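Local coordinates for protein alginate lyase, family PL7 (Zobellia galactanivorans, PDB 4BE3) that acts as an exolytic alginate lyase of family PL7, probably cleaving the polysaccharide by beta-elimination, at residues Tyr140-Arg151 with Arg240-Tyr249. Numbering follows the deposited sequence.
Sequences YEINTKGDNSKR and RDGIERENAY
T144 and E244 form a single antiparallel bridge as a non-hydrogen-bonded pair: K145 N donates to I243 O (2.8 Å) and R245 N to N143 O (3.1 Å), both nearly straight. Further along, G242 N bonds to K150 O (2.9 Å); a CB on G242 would run into that carbonyl. A water joins K145 O to I243 N. The E244 side chain runs past I142, CB against CB. Its CG is anti to the backbone N (chi1 -180°) and the chain runs on extended, carrying E244 OE2 to N143 N at 2.9 Å. Y140 OH also donates to OE2, with the carboxylate lying at the edge of the ring, but the modelled separation is doubtfully short. S219 takes OE1, giving both oxygens of this buried carboxylate partners. Beside it, the Y249 ring receives N143 CB squarely over one face, 3.8 Å from its centroid, while Y249 OH donates to E141 O at 2.7 Å from above the carbonyl plane. A leucine in place of Y249 would probably leave the E141 carbonyl without this donor and N143 CB without its aromatic floor. The R245 guanidinium stacks on the N143 amide with planes 5° apart, and NH1 reaches T144 O. At the far end, R240 bends at chi2 (-74°) to bring R240 NH1 onto R151 O at 2.8 Å, in its own guanidinium plane. R240 NH1 also lies over the face of the R151 guanidinium, planes roughly aligned, bringing two like charges close. R151 NH1 donates to N148 O and NE pairs with E141, whose carboxylate, also bound by E119 N, probably offsets them. The contact ties the loop after strand 133-141 to the connection between helix 229-234 and strand 254-258, at the flank of the concanavalin-like beta-jelly roll of PL7 lyases.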
loop_
_atom_site.group_PDB
_atom_site.type_symbol
_atom_site.label_atom_id
_atom_site.label_comp_id
_atom_site.label_asym_id
_atom_site.label_seq_id
_atom_site.Cartn_x
_atom_site.Cartn_y
_atom_site.Cartn_z
ATOM N N TYR A 140 -18.927 -9.313 8.885
ATOM C CA TYR A 140 -18.704 -8.060 8.105
ATOM C C TYR A 140 -19.403 -7.006 8.934
ATOM O O TYR A 140 -20.624 -7.191 9.234
ATOM C CB TYR A 140 -19.438 -8.239 6.757
ATOM C CG TYR A 140 -19.417 -6.910 5.997
ATOM C CD1 TYR A 140 -18.233 -6.545 5.298
ATOM C CD2 TYR A 140 -20.562 -6.069 5.993
ATOM C CE1 TYR A 140 -18.197 -5.358 4.572
ATOM C CE2 TYR A 140 -20.542 -4.843 5.282
ATOM C CZ TYR A 140 -19.300 -4.530 4.603
ATOM O OH TYR A 140 -19.282 -3.281 3.899
ATOM N N GLU A 141 -18.751 -5.867 9.282
ATOM C CA GLU A 141 -19.493 -4.837 9.991
ATOM C C GLU A 141 -19.824 -3.722 9.015
ATOM O O GLU A 141 -18.944 -3.313 8.174
ATOM C CB GLU A 141 -18.559 -4.342 11.070
ATOM C CG GLU A 141 -19.217 -3.142 11.812
ATOM C CD GLU A 141 -18.357 -2.810 13.029
ATOM O OE1 GLU A 141 -17.069 -2.817 13.014
ATOM O OE2 GLU A 141 -19.001 -2.500 14.081
ATOM N N ILE A 142 -21.070 -3.199 9.011
ATOM C CA ILE A 142 -21.376 -2.161 8.025
ATOM C C ILE A 142 -20.614 -0.886 8.307
ATOM O O ILE A 142 -20.318 -0.534 9.427
ATOM C CB ILE A 142 -22.924 -1.880 7.940
ATOM C CG1 ILE A 142 -23.471 -1.621 9.348
ATOM C CG2 ILE A 142 -23.664 -3.065 7.278
ATOM C CD1 ILE A 142 -24.861 -0.844 9.288
ATOM N N ASN A 143 -20.233 -0.187 7.205
ATOM C CA ASN A 143 -19.713 1.150 7.418
ATOM C C ASN A 143 -20.893 2.150 7.477
ATOM O O ASN A 143 -21.337 2.659 6.441
ATOM C CB ASN A 143 -18.789 1.486 6.218
ATOM C CG ASN A 143 -17.880 2.703 6.544
ATOM O OD1 ASN A 143 -17.116 3.221 5.680
ATOM N ND2 ASN A 143 -17.882 3.087 7.774
ATOM N N THR A 144 -21.455 2.265 8.685
ATOM C CA THR A 144 -22.794 2.831 8.883
ATOM C C THR A 144 -22.909 4.217 8.238
ATOM O O THR A 144 -21.987 5.016 8.359
ATOM C CB THR A 144 -22.987 3.032 10.394
ATOM O OG1 THR A 144 -22.517 1.852 11.062
ATOM C CG2 THR A 144 -24.537 3.217 10.763
ATOM N N LYS A 145 -23.999 4.447 7.534
ATOM C CA LYS A 145 -24.299 5.816 6.985
ATOM C C LYS A 145 -24.758 6.571 8.174
ATOM O O LYS A 145 -25.703 6.202 8.795
ATOM C CB LYS A 145 -25.362 5.683 5.896
ATOM C CG LYS A 145 -25.681 7.002 5.145
ATOM C CD LYS A 145 -26.960 6.705 4.368
ATOM C CE LYS A 145 -27.713 7.983 4.014
ATOM N NZ LYS A 145 -26.891 8.685 2.986
ATOM N N GLY A 146 -24.096 7.668 8.536
ATOM C CA GLY A 146 -24.582 8.396 9.734
ATOM C C GLY A 146 -24.060 7.836 11.058
ATOM O O GLY A 146 -22.956 7.391 11.127
ATOM N N ASP A 147 -24.881 7.795 12.076
ATOM C CA ASP A 147 -24.461 7.544 13.429
ATOM C C ASP A 147 -24.112 6.061 13.574
ATOM O O ASP A 147 -24.971 5.140 13.479
ATOM C CB ASP A 147 -25.657 7.859 14.329
ATOM C CG ASP A 147 -25.483 7.466 15.781
ATOM O OD1 ASP A 147 -24.362 7.231 16.302
ATOM O OD2 ASP A 147 -26.576 7.401 16.439
ATOM N N ASN A 148 -22.889 5.868 13.956
ATOM C CA ASN A 148 -22.356 4.487 14.125
ATOM C C ASN A 148 -22.946 3.753 15.329
ATOM O O ASN A 148 -22.685 2.553 15.490
ATOM C CB ASN A 148 -20.836 4.579 14.290
ATOM C CG ASN A 148 -20.115 3.234 13.880
ATOM O OD1 ASN A 148 -19.087 2.875 14.438
ATOM N ND2 ASN A 148 -20.648 2.582 12.854
ATOM N N SER A 149 -23.752 4.413 16.193
ATOM C CA SER A 149 -24.235 3.618 17.285
ATOM C C SER A 149 -25.281 2.597 16.734
ATOM O O SER A 149 -25.684 1.750 17.509
ATOM C CB SER A 149 -24.929 4.476 18.382
ATOM O OG SER A 149 -26.011 5.121 17.727
ATOM N N LYS A 150 -25.764 2.753 15.486
ATOM C CA LYS A 150 -26.745 1.802 14.977
ATOM C C LYS A 150 -26.048 0.678 14.143
ATOM O O LYS A 150 -26.731 -0.051 13.387
ATOM C CB LYS A 150 -27.712 2.498 14.041
ATOM C CG LYS A 150 -28.690 3.493 14.735
ATOM C CD LYS A 150 -28.931 4.624 13.700
ATOM C CE LYS A 150 -30.031 5.666 14.067
ATOM N NZ LYS A 150 -31.380 5.083 13.794
ATOM N N ARG A 151 -24.719 0.615 14.207
ATOM C CA ARG A 151 -23.992 -0.418 13.394
ATOM C C ARG A 151 -24.342 -1.834 13.775
ATOM O O ARG A 151 -24.890 -2.094 14.846
ATOM C CB ARG A 151 -22.490 -0.239 13.602
ATOM C CG ARG A 151 -22.074 -0.541 15.076
ATOM C CD ARG A 151 -20.577 -0.164 15.313
ATOM N NE ARG A 151 -20.205 -0.393 16.731
ATOM C CZ ARG A 151 -20.699 0.310 17.754
ATOM N NH1 ARG A 151 -21.624 1.254 17.582
ATOM N NH2 ARG A 151 -20.368 0.034 18.996
ATOM N N ARG A 240 -30.635 -2.318 16.826
ATOM C CA ARG A 240 -29.592 -1.859 15.804
ATOM C C ARG A 240 -30.167 -2.116 14.451
ATOM O O ARG A 240 -30.356 -3.243 14.017
ATOM C CB ARG A 240 -28.272 -2.580 15.840
ATOM C CG ARG A 240 -27.527 -2.446 17.092
ATOM C CD ARG A 240 -26.847 -1.094 17.352
ATOM N NE ARG A 240 -26.079 -1.288 18.618
ATOM C CZ ARG A 240 -24.842 -1.837 18.667
ATOM N NH1 ARG A 240 -24.201 -2.275 17.533
ATOM N NH2 ARG A 240 -24.242 -1.973 19.844
ATOM N N ASP A 241 -30.427 -1.029 13.790
ATOM C CA ASP A 241 -31.130 -1.041 12.556
ATOM C C ASP A 241 -30.434 -0.024 11.606
ATOM O O ASP A 241 -31.101 0.590 10.781
ATOM C CB ASP A 241 -32.547 -0.589 12.836
ATOM C CG ASP A 241 -32.642 0.870 13.210
ATOM O OD1 ASP A 241 -31.752 1.456 13.903
ATOM O OD2 ASP A 241 -33.656 1.430 12.787
ATOM N N GLY A 242 -29.076 0.133 11.728
ATOM C CA GLY A 242 -28.431 1.045 10.768
ATOM C C GLY A 242 -28.454 0.555 9.345
ATOM O O GLY A 242 -28.605 -0.660 9.086
ATOM N N ILE A 243 -28.233 1.476 8.444
ATOM C CA ILE A 243 -28.014 1.188 7.051
ATOM C C ILE A 243 -26.558 1.587 6.726
ATOM O O ILE A 243 -25.918 2.410 7.443
ATOM C CB ILE A 243 -29.071 1.846 6.143
ATOM C CG1 ILE A 243 -29.064 3.383 6.326
ATOM C CG2 ILE A 243 -30.448 1.152 6.418
ATOM C CD1 ILE A 243 -29.616 4.127 5.156
ATOM N N GLU A 244 -26.069 1.049 5.620
ATOM C CA GLU A 244 -24.653 1.270 5.267
ATOM C C GLU A 244 -24.535 2.291 4.156
ATOM O O GLU A 244 -25.406 2.398 3.252
ATOM C CB GLU A 244 -24.043 -0.085 4.805
ATOM C CG GLU A 244 -22.551 0.079 4.422
ATOM C CD GLU A 244 -21.887 -1.292 4.262
ATOM O OE1 GLU A 244 -22.537 -2.146 3.627
ATOM O OE2 GLU A 244 -20.703 -1.454 4.682
ATOM N N ARG A 245 -23.490 3.089 4.199
ATOM C CA ARG A 245 -23.268 4.024 3.046
ATOM C C ARG A 245 -23.137 3.257 1.751
ATOM O O ARG A 245 -22.605 2.127 1.723
ATOM C CB ARG A 245 -21.988 4.672 3.123
ATOM C CG ARG A 245 -21.619 5.131 4.410
ATOM C CD ARG A 245 -20.221 4.652 4.296
ATOM N NE ARG A 245 -19.359 5.686 4.664
ATOM C CZ ARG A 245 -19.218 6.369 5.816
ATOM N NH1 ARG A 245 -19.818 6.211 6.930
ATOM N NH2 ARG A 245 -18.317 7.295 5.792
ATOM N N GLU A 246 -23.484 3.945 0.664
ATOM C CA GLU A 246 -23.683 3.289 -0.602
ATOM C C GLU A 246 -22.358 2.677 -1.066
ATOM O O GLU A 246 -22.332 1.628 -1.720
ATOM C CB GLU A 246 -24.192 4.354 -1.646
ATOM C CG GLU A 246 -24.158 3.781 -3.071
ATOM C CD GLU A 246 -24.680 4.818 -4.091
ATOM O OE1 GLU A 246 -24.969 5.963 -3.696
ATOM O OE2 GLU A 246 -24.803 4.469 -5.271
ATOM N N ASN A 247 -21.273 3.347 -0.734
ATOM C CA ASN A 247 -19.961 2.870 -1.253
ATOM C C ASN A 247 -19.153 2.139 -0.222
ATOM O O ASN A 247 -17.900 1.937 -0.376
ATOM C CB ASN A 247 -19.129 4.003 -1.808
ATOM C CG ASN A 247 -19.825 4.673 -3.028
ATOM O OD1 ASN A 247 -19.862 5.886 -3.078
ATOM N ND2 ASN A 247 -20.425 3.876 -3.964
ATOM N N ALA A 248 -19.873 1.683 0.828
ATOM C CA ALA A 248 -19.246 0.845 1.859
ATOM C C ALA A 248 -17.874 1.399 2.296
ATOM O O ALA A 248 -17.784 2.473 2.915
ATOM C CB ALA A 248 -19.132 -0.642 1.396
ATOM N N TYR A 249 -16.786 0.615 2.128
ATOM C CA TYR A 249 -15.522 1.066 2.700
ATOM C C TYR A 249 -14.648 1.686 1.517
ATOM O O TYR A 249 -13.439 1.746 1.685
ATOM C CB TYR A 249 -14.763 -0.156 3.221
ATOM C CG TYR A 249 -15.374 -0.597 4.580
ATOM C CD1 TYR A 249 -14.983 0.091 5.749
ATOM C CD2 TYR A 249 -16.386 -1.550 4.661
ATOM C CE1 TYR A 249 -15.467 -0.257 6.989
ATOM C CE2 TYR A 249 -16.875 -1.931 5.937
ATOM C CZ TYR A 249 -16.424 -1.300 7.032
ATOM O OH TYR A 249 -16.877 -1.580 8.304
HETATM O O HOH W 1 -27.830 4.282 9.589
#